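Local atomic coordinates of mutual gliding-motility protein MglA (PDB entry 5YMX), a protein that belongs to the ADP-ribosylation factor family of small P-loop proteins, is named for mutual gliding motility, and holds guanosine-5'-diphosphate in this model. Residues G24-L29 and T78-V83; F101-Q106 and I138-R143; K142-N147 and Q167-T172. All coordinates share one frame; numbering follows the deposited sequence.

Interaction 1: residues G24-L29 and T78-V83; sequences GKTTNL and TVPGQV. With GDP (guanosine-5'-diphosphate), chain C.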
loop_
_atom_site.group_PDB
_atom_site.type_symbol
_atom_site.label_atom_id
_atom_site.label_comp_id
_atom_site.label_asym_id
_atom_site.label_seq_id
_atom_site.Cartn_x
_atom_site.Cartn_y
_atom_site.Cartn_z
ATOM N N GLY A 24 1.863 -11.816 1.243
ATOM C CA GLY A 24 2.518 -11.173 2.362
ATOM C C GLY A 24 1.953 -9.834 2.802
ATOM O O GLY A 24 2.622 -9.120 3.554
ATOM N N LYS A 25 0.742 -9.470 2.365
ATOM C CA LYS A 25 0.195 -8.152 2.701
ATOM C C LYS A 25 -0.156 -8.051 4.183
ATOM O O LYS A 25 0.233 -7.086 4.854
ATOM C CB LYS A 25 -1.008 -7.855 1.803
ATOM C CG LYS A 25 -0.631 -7.913 0.328
ATOM C CD LYS A 25 -1.769 -7.601 -0.648
ATOM C CE LYS A 25 -2.960 -8.544 -0.535
ATOM N NZ LYS A 25 -2.588 -9.977 -0.796
ATOM N N THR A 26 -0.884 -9.036 4.709
ATOM C CA THR A 26 -1.161 -9.072 6.144
ATOM C C THR A 26 0.125 -9.002 6.945
ATOM O O THR A 26 0.213 -8.269 7.942
ATOM C CB THR A 26 -1.901 -10.367 6.510
ATOM O OG1 THR A 26 -3.152 -10.429 5.824
ATOM C CG2 THR A 26 -2.145 -10.448 8.038
ATOM N N THR A 27 1.138 -9.764 6.520
ATOM C CA THR A 27 2.385 -9.822 7.276
ATOM C C THR A 27 3.055 -8.456 7.315
ATOM O O THR A 27 3.556 -8.031 8.360
ATOM C CB THR A 27 3.305 -10.885 6.661
ATOM O OG1 THR A 27 2.615 -12.148 6.616
ATOM C CG2 THR A 27 4.564 -11.056 7.487
ATOM N N ASN A 28 3.060 -7.743 6.185
ATOM C CA ASN A 28 3.559 -6.370 6.182
ATOM C C ASN A 28 2.803 -5.511 7.187
ATOM O O ASN A 28 3.412 -4.812 8.002
ATOM C CB ASN A 28 3.402 -5.759 4.783
ATOM C CG ASN A 28 4.614 -5.973 3.897
ATOM O OD1 ASN A 28 5.507 -5.135 3.867
ATOM N ND2 ASN A 28 4.643 -7.090 3.154
ATOM N N LEU A 29 1.467 -5.503 7.106
ATOM C CA LEU A 29 0.689 -4.633 7.987
ATOM C C LEU A 29 0.914 -4.973 9.456
ATOM O O LEU A 29 1.047 -4.071 10.285
ATOM C CB LEU A 29 -0.804 -4.682 7.643
ATOM C CG LEU A 29 -1.283 -3.589 6.676
ATOM C CD1 LEU A 29 -0.648 -3.724 5.296
ATOM C CD2 LEU A 29 -2.797 -3.587 6.555
ATOM N N THR A 78 -5.568 -3.259 3.213
ATOM C CA THR A 78 -5.373 -4.369 2.293
ATOM C C THR A 78 -6.587 -5.278 2.318
ATOM O O THR A 78 -7.360 -5.290 3.280
ATOM C CB THR A 78 -4.089 -5.149 2.624
ATOM O OG1 THR A 78 -3.687 -5.915 1.485
ATOM C CG2 THR A 78 -4.272 -6.108 3.810
ATOM N N VAL A 79 -6.742 -6.044 1.242
ATOM C CA VAL A 79 -7.710 -7.140 1.174
ATOM C C VAL A 79 -6.890 -8.417 1.269
ATOM O O VAL A 79 -6.247 -8.810 0.285
ATOM C CB VAL A 79 -8.512 -7.115 -0.138
ATOM C CG1 VAL A 79 -9.409 -8.341 -0.235
ATOM C CG2 VAL A 79 -9.325 -5.851 -0.238
ATOM N N PRO A 80 -6.840 -9.060 2.426
ATOM C CA PRO A 80 -5.925 -10.187 2.610
ATOM C C PRO A 80 -6.542 -11.505 2.169
ATOM O O PRO A 80 -7.762 -11.667 2.100
ATOM C CB PRO A 80 -5.717 -10.198 4.133
ATOM C CG PRO A 80 -7.036 -9.745 4.665
ATOM C CD PRO A 80 -7.536 -8.701 3.676
ATOM N N GLY A 81 -5.661 -12.452 1.878
ATOM C CA GLY A 81 -6.064 -13.822 1.638
ATOM C C GLY A 81 -6.650 -14.029 0.254
ATOM O O GLY A 81 -6.523 -13.202 -0.654
ATOM N N GLN A 82 -7.294 -15.180 0.089
ATOM C CA GLN A 82 -7.970 -15.461 -1.165
ATOM C C GLN A 82 -9.114 -14.478 -1.351
ATOM O O GLN A 82 -9.899 -14.228 -0.428
ATOM C CB GLN A 82 -8.504 -16.891 -1.161
ATOM C CG GLN A 82 -9.236 -17.259 -2.440
ATOM C CD GLN A 82 -9.635 -18.719 -2.478
ATOM O OE1 GLN A 82 -9.348 -19.479 -1.545
ATOM N NE2 GLN A 82 -10.302 -19.124 -3.554
ATOM N N VAL A 83 -9.215 -13.925 -2.547
ATOM C CA VAL A 83 -10.264 -12.976 -2.880
ATOM C C VAL A 83 -11.324 -13.693 -3.697
ATOM O O VAL A 83 -11.009 -14.392 -4.669
ATOM C CB VAL A 83 -9.692 -11.771 -3.644
ATOM C CG1 VAL A 83 -10.824 -10.842 -4.084
ATOM C CG2 VAL A 83 -8.668 -11.028 -2.769
HETATM P PB GDP C . -1.819 -11.933 2.286
HETATM O O1B GDP C . -2.239 -11.018 3.409
HETATM O O2B GDP C . -2.921 -12.832 1.816
HETATM O O3B GDP C . -1.140 -11.220 1.157
HETATM O O3A GDP C . -0.661 -12.937 2.843
HETATM P PA GDP C . -0.088 -13.149 4.346
HETATM O O1A GDP C . -1.187 -13.673 5.215
HETATM O O2A GDP C . 0.657 -11.941 4.830
HETATM O "O5'" GDP C . 0.998 -14.295 4.086
HETATM C "C5'" GDP C . 0.615 -15.594 3.621
HETATM C "C4'" GDP C . 1.608 -16.633 4.137
HETATM O "O4'" GDP C . 2.913 -16.371 3.606
HETATM C "C3'" GDP C . 1.754 -16.630 5.649
HETATM O "O3'" GDP C . 1.955 -17.991 6.062
HETATM C "C2'" GDP C . 3.023 -15.839 5.876
HETATM O "O2'" GDP C . 3.685 -16.201 7.090
HETATM C "C1'" GDP C . 3.848 -16.241 4.674
HETATM N N9 GDP C . 4.837 -15.218 4.311
HETATM C C8 GDP C . 4.599 -13.893 4.130
HETATM N N7 GDP C . 5.749 -13.253 3.792
HETATM C C5 GDP C . 6.714 -14.201 3.717
HETATM C C6 GDP C . 8.145 -14.215 3.401
HETATM O O6 GDP C . 8.748 -13.168 3.104
HETATM N N1 GDP C . 8.776 -15.399 3.451
HETATM C C2 GDP C . 8.175 -16.555 3.766
HETATM N N2 GDP C . 8.916 -17.690 3.781
HETATM N N3 GDP C . 6.857 -16.624 4.073
HETATM C C4 GDP C . 6.110 -15.487 4.054
HETATM O O HOH W 1 -5.271 -10.876 -1.074
#
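Lys25 and Thr78 carry much of this contact, the lysine passing its aliphatic chain across Thr78, with CE against Val79 O, on the way to the diphosphate. Thr78 OG1 sits 3.3 Å from Lys25 CB; its hydrogen bond goes to Tyr17 O, and against the methylenes of Lys25 it makes close van der Waals contact. Bends at chi3 and chi4 (both -60°) then swing the ammonium back to GDP, and Lys25 NZ bonds to O3B at 2.7 Å. The same NZ is shared with Gly19 O and with a water, 2.8 Å away, which donates in turn to Val79 O and Gly81 O and so ties helix 25-34 to the loop. Close by, Pro80 CB lies 3.1 Å from Thr26 OG1, whose hydroxyl binds GDP O1B at 2.6 Å. This part, next to the diphosphate, is the tight one. Packing relaxes one helical turn further on, where Leu29 CD2 and Thr78 CG2 meet at 4.0 Å, and past Gly81 the loop leaves the helix, with Gln82 exposed to solvent. Glycine suits both Gly24, at the N-cap, and Gly81, which have positive phi. Gly24 N and Lys25 N donate to O3B, Thr26 N to O1B and Gly81 N to O2B. Helix-start amides, Gly81 N, the Thr26 hydroxyl and Lys25 NZ together bind the beta-phosphate, which fits a P-loop and probably offsets much of its negative charge.

Interaction 2: residues F101-Q106 and I138-R143; sequences FVADSQ and IQYNKR. With GDP (guanosine-5'-diphosphate), chain C.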
loop_
_atom_site.group_PDB
_atom_site.type_symbol
_atom_site.label_atom_id
_atom_site.label_comp_id
_atom_site.label_asym_id
_atom_site.label_seq_id
_atom_site.Cartn_x
_atom_site.Cartn_y
_atom_site.Cartn_z
ATOM N N PHE A 101 2.647 -2.502 -4.222
ATOM C CA PHE A 101 2.384 -3.809 -4.809
ATOM C C PHE A 101 3.346 -4.808 -4.186
ATOM O O PHE A 101 4.568 -4.648 -4.300
ATOM C CB PHE A 101 2.510 -3.820 -6.335
ATOM C CG PHE A 101 2.097 -5.136 -6.944
ATOM C CD1 PHE A 101 0.765 -5.392 -7.227
ATOM C CD2 PHE A 101 3.027 -6.144 -7.183
ATOM C CE1 PHE A 101 0.376 -6.612 -7.773
ATOM C CE2 PHE A 101 2.635 -7.369 -7.713
ATOM C CZ PHE A 101 1.313 -7.593 -8.026
ATOM N N VAL A 102 2.800 -5.816 -3.512
ATOM C CA VAL A 102 3.600 -6.867 -2.885
ATOM C C VAL A 102 3.586 -8.066 -3.818
ATOM O O VAL A 102 2.529 -8.656 -4.054
ATOM C CB VAL A 102 3.077 -7.225 -1.484
ATOM C CG1 VAL A 102 3.945 -8.334 -0.873
ATOM C CG2 VAL A 102 3.026 -5.977 -0.577
ATOM N N ALA A 103 4.749 -8.399 -4.375
ATOM C CA ALA A 103 4.889 -9.556 -5.240
ATOM C C ALA A 103 5.420 -10.743 -4.445
ATOM O O ALA A 103 6.345 -10.612 -3.632
ATOM C CB ALA A 103 5.863 -9.249 -6.374
ATOM N N ASP A 104 4.851 -11.911 -4.697
ATOM C CA ASP A 104 5.359 -13.141 -4.114
ATOM C C ASP A 104 6.471 -13.649 -5.024
ATOM O O ASP A 104 6.219 -13.982 -6.185
ATOM C CB ASP A 104 4.202 -14.134 -4.038
ATOM C CG ASP A 104 4.560 -15.404 -3.309
ATOM O OD1 ASP A 104 5.692 -15.906 -3.494
ATOM O OD2 ASP A 104 3.697 -15.920 -2.566
ATOM N N SER A 105 7.703 -13.694 -4.511
ATOM C CA SER A 105 8.840 -13.991 -5.382
ATOM C C SER A 105 8.894 -15.436 -5.856
ATOM O O SER A 105 9.715 -15.745 -6.723
ATOM C CB SER A 105 10.164 -13.651 -4.695
ATOM O OG SER A 105 10.259 -12.254 -4.473
ATOM N N GLN A 106 8.081 -16.329 -5.306
ATOM C CA GLN A 106 8.134 -17.723 -5.738
ATOM C C GLN A 106 7.773 -17.858 -7.213
ATOM O O GLN A 106 6.800 -17.266 -7.686
ATOM C CB GLN A 106 7.162 -18.561 -4.919
ATOM C CG GLN A 106 7.488 -18.605 -3.449
ATOM C CD GLN A 106 6.446 -19.357 -2.678
ATOM O OE1 GLN A 106 6.597 -20.549 -2.412
ATOM N NE2 GLN A 106 5.365 -18.670 -2.327
ATOM N N ILE A 138 7.044 -1.043 -5.394
ATOM C CA ILE A 138 6.876 -2.483 -5.516
ATOM C C ILE A 138 7.805 -3.190 -4.536
ATOM O O ILE A 138 8.977 -2.820 -4.391
ATOM C CB ILE A 138 7.047 -2.979 -6.979
ATOM C CG1 ILE A 138 6.667 -4.456 -7.113
ATOM C CG2 ILE A 138 8.446 -2.739 -7.534
ATOM C CD1 ILE A 138 6.359 -4.870 -8.554
ATOM N N GLN A 139 7.271 -4.201 -3.863
ATOM C CA GLN A 139 8.036 -5.016 -2.931
ATOM C C GLN A 139 8.136 -6.426 -3.481
ATOM O O GLN A 139 7.118 -7.037 -3.807
ATOM C CB GLN A 139 7.338 -5.046 -1.572
ATOM C CG GLN A 139 8.096 -5.883 -0.532
ATOM C CD GLN A 139 7.320 -5.995 0.756
ATOM O OE1 GLN A 139 6.649 -6.991 0.993
ATOM N NE2 GLN A 139 7.401 -4.959 1.596
ATOM N N TYR A 140 9.363 -6.940 -3.589
ATOM C CA TYR A 140 9.584 -8.340 -3.953
ATOM C C TYR A 140 9.747 -9.090 -2.642
ATOM O O TYR A 140 10.813 -9.042 -2.015
ATOM C CB TYR A 140 10.829 -8.497 -4.819
ATOM C CG TYR A 140 10.831 -7.653 -6.075
ATOM C CD1 TYR A 140 9.659 -7.426 -6.798
ATOM C CD2 TYR A 140 11.999 -7.079 -6.535
ATOM C CE1 TYR A 140 9.673 -6.649 -7.949
ATOM C CE2 TYR A 140 12.024 -6.321 -7.683
ATOM C CZ TYR A 140 10.859 -6.107 -8.388
ATOM O OH TYR A 140 10.880 -5.342 -9.527
ATOM N N ASN A 141 8.667 -9.727 -2.190
ATOM C CA ASN A 141 8.623 -10.368 -0.885
ATOM C C ASN A 141 9.018 -11.847 -1.001
ATOM O O ASN A 141 9.063 -12.426 -2.089
ATOM C CB ASN A 141 7.229 -10.205 -0.266
ATOM C CG ASN A 141 7.187 -10.607 1.188
ATOM O OD1 ASN A 141 8.147 -10.377 1.937
ATOM N ND2 ASN A 141 6.083 -11.219 1.603
ATOM N N LYS A 142 9.289 -12.473 0.148
ATOM C CA LYS A 142 9.657 -13.890 0.219
ATOM C C LYS A 142 11.017 -14.149 -0.417
ATOM O O LYS A 142 11.251 -15.214 -1.004
ATOM C CB LYS A 142 8.569 -14.813 -0.351
ATOM C CG LYS A 142 7.151 -14.467 0.128
ATOM C CD LYS A 142 6.191 -15.633 -0.027
ATOM C CE LYS A 142 4.802 -15.297 0.475
ATOM N NZ LYS A 142 3.836 -16.404 0.215
ATOM N N ARG A 143 11.940 -13.191 -0.272
ATOM C CA ARG A 143 13.285 -13.371 -0.808
ATOM C C ARG A 143 14.020 -14.530 -0.147
ATOM O O ARG A 143 15.035 -14.987 -0.684
ATOM C CB ARG A 143 14.116 -12.093 -0.628
ATOM C CG ARG A 143 13.508 -10.823 -1.233
ATOM C CD ARG A 143 13.159 -10.993 -2.714
ATOM N NE ARG A 143 14.342 -11.341 -3.498
ATOM C CZ ARG A 143 14.311 -11.995 -4.655
ATOM N NH1 ARG A 143 13.154 -12.384 -5.163
ATOM N NH2 ARG A 143 15.438 -12.282 -5.298
HETATM P PB GDP C . -1.819 -11.933 2.286
HETATM O O1B GDP C . -2.239 -11.018 3.409
HETATM O O2B GDP C . -2.921 -12.832 1.816
HETATM O O3B GDP C . -1.140 -11.220 1.157
HETATM O O3A GDP C . -0.661 -12.937 2.843
HETATM P PA GDP C . -0.088 -13.149 4.346
HETATM O O1A GDP C . -1.187 -13.673 5.215
HETATM O O2A GDP C . 0.657 -11.941 4.830
HETATM O "O5'" GDP C . 0.998 -14.295 4.086
HETATM C "C5'" GDP C . 0.615 -15.594 3.621
HETATM C "C4'" GDP C . 1.608 -16.633 4.137
HETATM O "O4'" GDP C . 2.913 -16.371 3.606
HETATM C "C3'" GDP C . 1.754 -16.630 5.649
HETATM O "O3'" GDP C . 1.955 -17.991 6.062
HETATM C "C2'" GDP C . 3.023 -15.839 5.876
HETATM O "O2'" GDP C . 3.685 -16.201 7.090
HETATM C "C1'" GDP C . 3.848 -16.241 4.674
HETATM N N9 GDP C . 4.837 -15.218 4.311
HETATM C C8 GDP C . 4.599 -13.893 4.130
HETATM N N7 GDP C . 5.749 -13.253 3.792
HETATM C C5 GDP C . 6.714 -14.201 3.717
HETATM C C6 GDP C . 8.145 -14.215 3.401
HETATM O O6 GDP C . 8.748 -13.168 3.104
HETATM N N1 GDP C . 8.776 -15.399 3.451
HETATM C C2 GDP C . 8.175 -16.555 3.766
HETATM N N2 GDP C . 8.916 -17.690 3.781
HETATM N N3 GDP C . 6.857 -16.624 4.073
HETATM C C4 GDP C . 6.110 -15.487 4.054
#
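Two neighbouring parallel strands of a beta-alpha-beta unit, 98-104 and 136-141, meet here and end at Asn141-Lys142, which meet the base and open the NKxD motif of this family. Backbone bonds join Gln139 N to Phe101 O (2.8 Å), Ala103 N to Gln139 O and Asn141 N to Ala103 O. On one side of the sheet Phe101 CD2 rests on Ile138 CD1 at 3.8 Å, the two side chains running alongside each other. On the other, Val102 CG1 lies beside Gln139 and Asn141. At the strand ends Ser105 grips Asn141 O twice, its N and OG arriving from opposite faces of the carbonyl plane, with OG at 2.7 Å. That hydroxyl also accepts Arg143 NH1 at 3.0 Å, within the guanidinium plane, while NH1 is shared with Val149 O. Asp104 and Lys142 form a salt bridge: NZ comes from above the carboxylate plane to OD2, 2.8 Å away, and is also bonded to Leu22 O. Asp104 OD1 accepts Gln106 N, forming an Asx turn, and takes Gln106 NE2 on its syn lone pair, which should fix the carboxylate's rotation. A long, extended lysine suits the place: its CG lies over the base, 3.4 Å from GDP C6, while NZ still reaches Asp104. Asn141 ND2 donates to GDP N7 at 3.0 Å and to Cys23 O. Helix 110-126 covers Phe101, helix 151-158 covers Ala103 and Tyr140, and strands 10-18 and 165-167 flank the pair.

Interaction 3: residues K142-N147 and Q167-T172; sequences KRDLPN and QAVAPT. With GDP (guanosine-5'-diphosphate), chain C.
Arg143 and Gln167 supply the side-chain hydrogen bond of this contact, and Arg143 with Ala168 the backbone one. Arg143 N donates to Ala168 O at 3.2 Å. Arg143 NE donates to Gln167 OE1 at 2.9 Å, meeting a lone pair in the amide's carbonyl plane; on the donor side the bond is bent (142°) and the oxygen is tilted from the guanidinium plane, the two planes standing 59° apart. A water on the guanidinium edge doubles this link, accepting from Arg143 NH2 and donating to Gln167 OE1, while NH1 is held by Val149 O. Van der Waals contact falls to Val169, whose two branches part company: CG2 lies 4.2 Å from Arg143 CB, and CG1 comes within 3.6 Å of Asp144 OD1. The third kind of interaction is with guanine. A chi1 of 59° turns the Asp144 carboxylate to the base edge, where OD1 accepts GDP N1 and OD2 accepts GDP N2, each at 2.8 Å; a carboxylate, with two acceptors side by side, matches these two donors. Ala170 N gives GDP O6 a weak bond. Pro171, compact and apolar, covers one face of the base, CD 3.3 Å from C5, opposite the Lys142 chain. Helix 151-158 places Val151 against Arg143 and Gln167, strand 136-141 bonds Ala168 through Tyr140, and Thr27 of helix 25-34 backs Ala170 and Pro171.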
loop_
_atom_site.group_PDB
_atom_site.type_symbol
_atom_site.label_atom_id
_atom_site.label_comp_id
_atom_site.label_asym_id
_atom_site.label_seq_id
_atom_site.Cartn_x
_atom_site.Cartn_y
_atom_site.Cartn_z
ATOM N N LYS A 142 9.289 -12.473 0.148
ATOM C CA LYS A 142 9.657 -13.890 0.219
ATOM C C LYS A 142 11.017 -14.149 -0.417
ATOM O O LYS A 142 11.251 -15.214 -1.004
ATOM C CB LYS A 142 8.569 -14.813 -0.351
ATOM C CG LYS A 142 7.151 -14.467 0.128
ATOM C CD LYS A 142 6.191 -15.633 -0.027
ATOM C CE LYS A 142 4.802 -15.297 0.475
ATOM N NZ LYS A 142 3.836 -16.404 0.215
ATOM N N ARG A 143 11.940 -13.191 -0.272
ATOM C CA ARG A 143 13.285 -13.371 -0.808
ATOM C C ARG A 143 14.020 -14.530 -0.147
ATOM O O ARG A 143 15.035 -14.987 -0.684
ATOM C CB ARG A 143 14.116 -12.093 -0.628
ATOM C CG ARG A 143 13.508 -10.823 -1.233
ATOM C CD ARG A 143 13.159 -10.993 -2.714
ATOM N NE ARG A 143 14.342 -11.341 -3.498
ATOM C CZ ARG A 143 14.311 -11.995 -4.655
ATOM N NH1 ARG A 143 13.154 -12.384 -5.163
ATOM N NH2 ARG A 143 15.438 -12.282 -5.298
ATOM N N ASP A 144 13.535 -15.010 1.000
ATOM C CA ASP A 144 14.188 -16.082 1.743
ATOM C C ASP A 144 13.977 -17.454 1.118
ATOM O O ASP A 144 14.743 -18.375 1.416
ATOM C CB ASP A 144 13.645 -16.116 3.177
ATOM C CG ASP A 144 12.136 -16.324 3.225
ATOM O OD1 ASP A 144 11.398 -15.537 2.595
ATOM O OD2 ASP A 144 11.674 -17.276 3.885
ATOM N N LEU A 145 12.989 -17.614 0.259
ATOM C CA LEU A 145 12.643 -18.963 -0.179
ATOM C C LEU A 145 13.544 -19.415 -1.329
ATOM O O LEU A 145 13.922 -18.612 -2.184
ATOM C CB LEU A 145 11.183 -19.026 -0.617
ATOM C CG LEU A 145 10.163 -18.836 0.512
ATOM C CD1 LEU A 145 8.736 -18.798 -0.034
ATOM C CD2 LEU A 145 10.340 -19.949 1.559
ATOM N N PRO A 146 13.910 -20.698 -1.362
ATOM C CA PRO A 146 14.812 -21.183 -2.420
ATOM C C PRO A 146 14.217 -21.104 -3.810
ATOM O O PRO A 146 14.977 -21.040 -4.785
ATOM C CB PRO A 146 15.093 -22.638 -2.014
ATOM C CG PRO A 146 13.913 -23.025 -1.155
ATOM C CD PRO A 146 13.546 -21.758 -0.407
ATOM N N ASN A 147 12.890 -21.118 -3.934
ATOM C CA ASN A 147 12.212 -20.972 -5.211
ATOM C C ASN A 147 11.915 -19.519 -5.562
ATOM O O ASN A 147 11.164 -19.265 -6.509
ATOM C CB ASN A 147 10.928 -21.813 -5.235
ATOM C CG ASN A 147 10.015 -21.537 -4.042
ATOM O OD1 ASN A 147 10.478 -21.264 -2.932
ATOM N ND2 ASN A 147 8.711 -21.640 -4.262
ATOM N N GLN A 167 13.382 -5.344 -1.738
ATOM C CA GLN A 167 13.387 -6.758 -1.381
ATOM C C GLN A 167 12.930 -6.922 0.058
ATOM O O GLN A 167 13.353 -6.174 0.942
ATOM C CB GLN A 167 14.794 -7.331 -1.530
ATOM C CG GLN A 167 15.264 -7.446 -2.956
ATOM C CD GLN A 167 16.542 -8.242 -3.030
ATOM O OE1 GLN A 167 16.528 -9.476 -3.049
ATOM N NE2 GLN A 167 17.659 -7.544 -3.027
ATOM N N ALA A 168 12.094 -7.921 0.309
ATOM C CA ALA A 168 11.545 -8.081 1.646
ATOM C C ALA A 168 11.480 -9.547 2.050
ATOM O O ALA A 168 11.364 -10.447 1.215
ATOM C CB ALA A 168 10.147 -7.445 1.786
ATOM N N VAL A 169 11.563 -9.763 3.363
ATOM C CA VAL A 169 11.169 -11.016 4.001
ATOM C C VAL A 169 10.207 -10.568 5.100
ATOM O O VAL A 169 10.611 -10.278 6.225
ATOM C CB VAL A 169 12.360 -11.789 4.578
ATOM C CG1 VAL A 169 11.886 -13.095 5.218
ATOM C CG2 VAL A 169 13.381 -12.054 3.483
ATOM N N ALA A 170 8.931 -10.448 4.758
ATOM C CA ALA A 170 8.017 -9.733 5.641
ATOM C C ALA A 170 7.953 -10.291 7.061
ATOM O O ALA A 170 7.868 -9.484 8.004
ATOM C CB ALA A 170 6.635 -9.625 4.992
ATOM N N PRO A 171 7.978 -11.606 7.294
ATOM C CA PRO A 171 7.808 -12.095 8.675
ATOM C C PRO A 171 8.903 -11.642 9.619
ATOM O O PRO A 171 8.652 -11.529 10.825
ATOM C CB PRO A 171 7.759 -13.623 8.519
ATOM C CG PRO A 171 7.317 -13.824 7.092
ATOM C CD PRO A 171 7.968 -12.712 6.320
ATOM N N THR A 172 10.108 -11.390 9.114
ATOM C CA THR A 172 11.214 -10.915 9.936
ATOM C C THR A 172 11.403 -9.415 9.842
ATOM O O THR A 172 12.325 -8.876 10.466
ATOM C CB THR A 172 12.524 -11.587 9.515
ATOM O OG1 THR A 172 12.849 -11.186 8.177
ATOM C CG2 THR A 172 12.405 -13.103 9.577
HETATM P PB GDP C . -1.819 -11.933 2.286
HETATM O O1B GDP C . -2.239 -11.018 3.409
HETATM O O2B GDP C . -2.921 -12.832 1.816
HETATM O O3B GDP C . -1.140 -11.220 1.157
HETATM O O3A GDP C . -0.661 -12.937 2.843
HETATM P PA GDP C . -0.088 -13.149 4.346
HETATM O O1A GDP C . -1.187 -13.673 5.215
HETATM O O2A GDP C . 0.657 -11.941 4.830
HETATM O "O5'" GDP C . 0.998 -14.295 4.086
HETATM C "C5'" GDP C . 0.615 -15.594 3.621
HETATM C "C4'" GDP C . 1.608 -16.633 4.137
HETATM O "O4'" GDP C . 2.913 -16.371 3.606
HETATM C "C3'" GDP C . 1.754 -16.630 5.649
HETATM O "O3'" GDP C . 1.955 -17.991 6.062
HETATM C "C2'" GDP C . 3.023 -15.839 5.876
HETATM O "O2'" GDP C . 3.685 -16.201 7.090
HETATM C "C1'" GDP C . 3.848 -16.241 4.674
HETATM N N9 GDP C . 4.837 -15.218 4.311
HETATM C C8 GDP C . 4.599 -13.893 4.130
HETATM N N7 GDP C . 5.749 -13.253 3.792
HETATM C C5 GDP C . 6.714 -14.201 3.717
HETATM C C6 GDP C . 8.145 -14.215 3.401
HETATM O O6 GDP C . 8.748 -13.168 3.104
HETATM N N1 GDP C . 8.776 -15.399 3.451
HETATM C C2 GDP C . 8.175 -16.555 3.766
HETATM N N2 GDP C . 8.916 -17.690 3.781
HETATM N N3 GDP C . 6.857 -16.624 4.073
HETATM C C4 GDP C . 6.110 -15.487 4.054
HETATM O O HOH W 2 17.994 -11.560 -4.247
#

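Overall arrangement
The three contacts enclose GDP from its phosphates to its base. Interaction 1 binds the diphosphate, whereas interactions 2 and 3, with centres about 8 Å apart and Lys142 and Arg143 in common, hold the guanine. Interaction 1 lies about 12 Å from interaction 2 and about 15 Å from interaction 3, centre to centre. Direct links close the gaps: Asn28 ND2 is 2.9 Å from Gln139 OE1, a probable hydrogen bond between interactions 1 and 2, and Asn141 OD1 is 2.9 Å from Ala170 N, a probable hydrogen bond between interactions 2 and 3. Thr27 CG2 packs on Pro171 N at 3.5 Å, joining the phosphate and base ends.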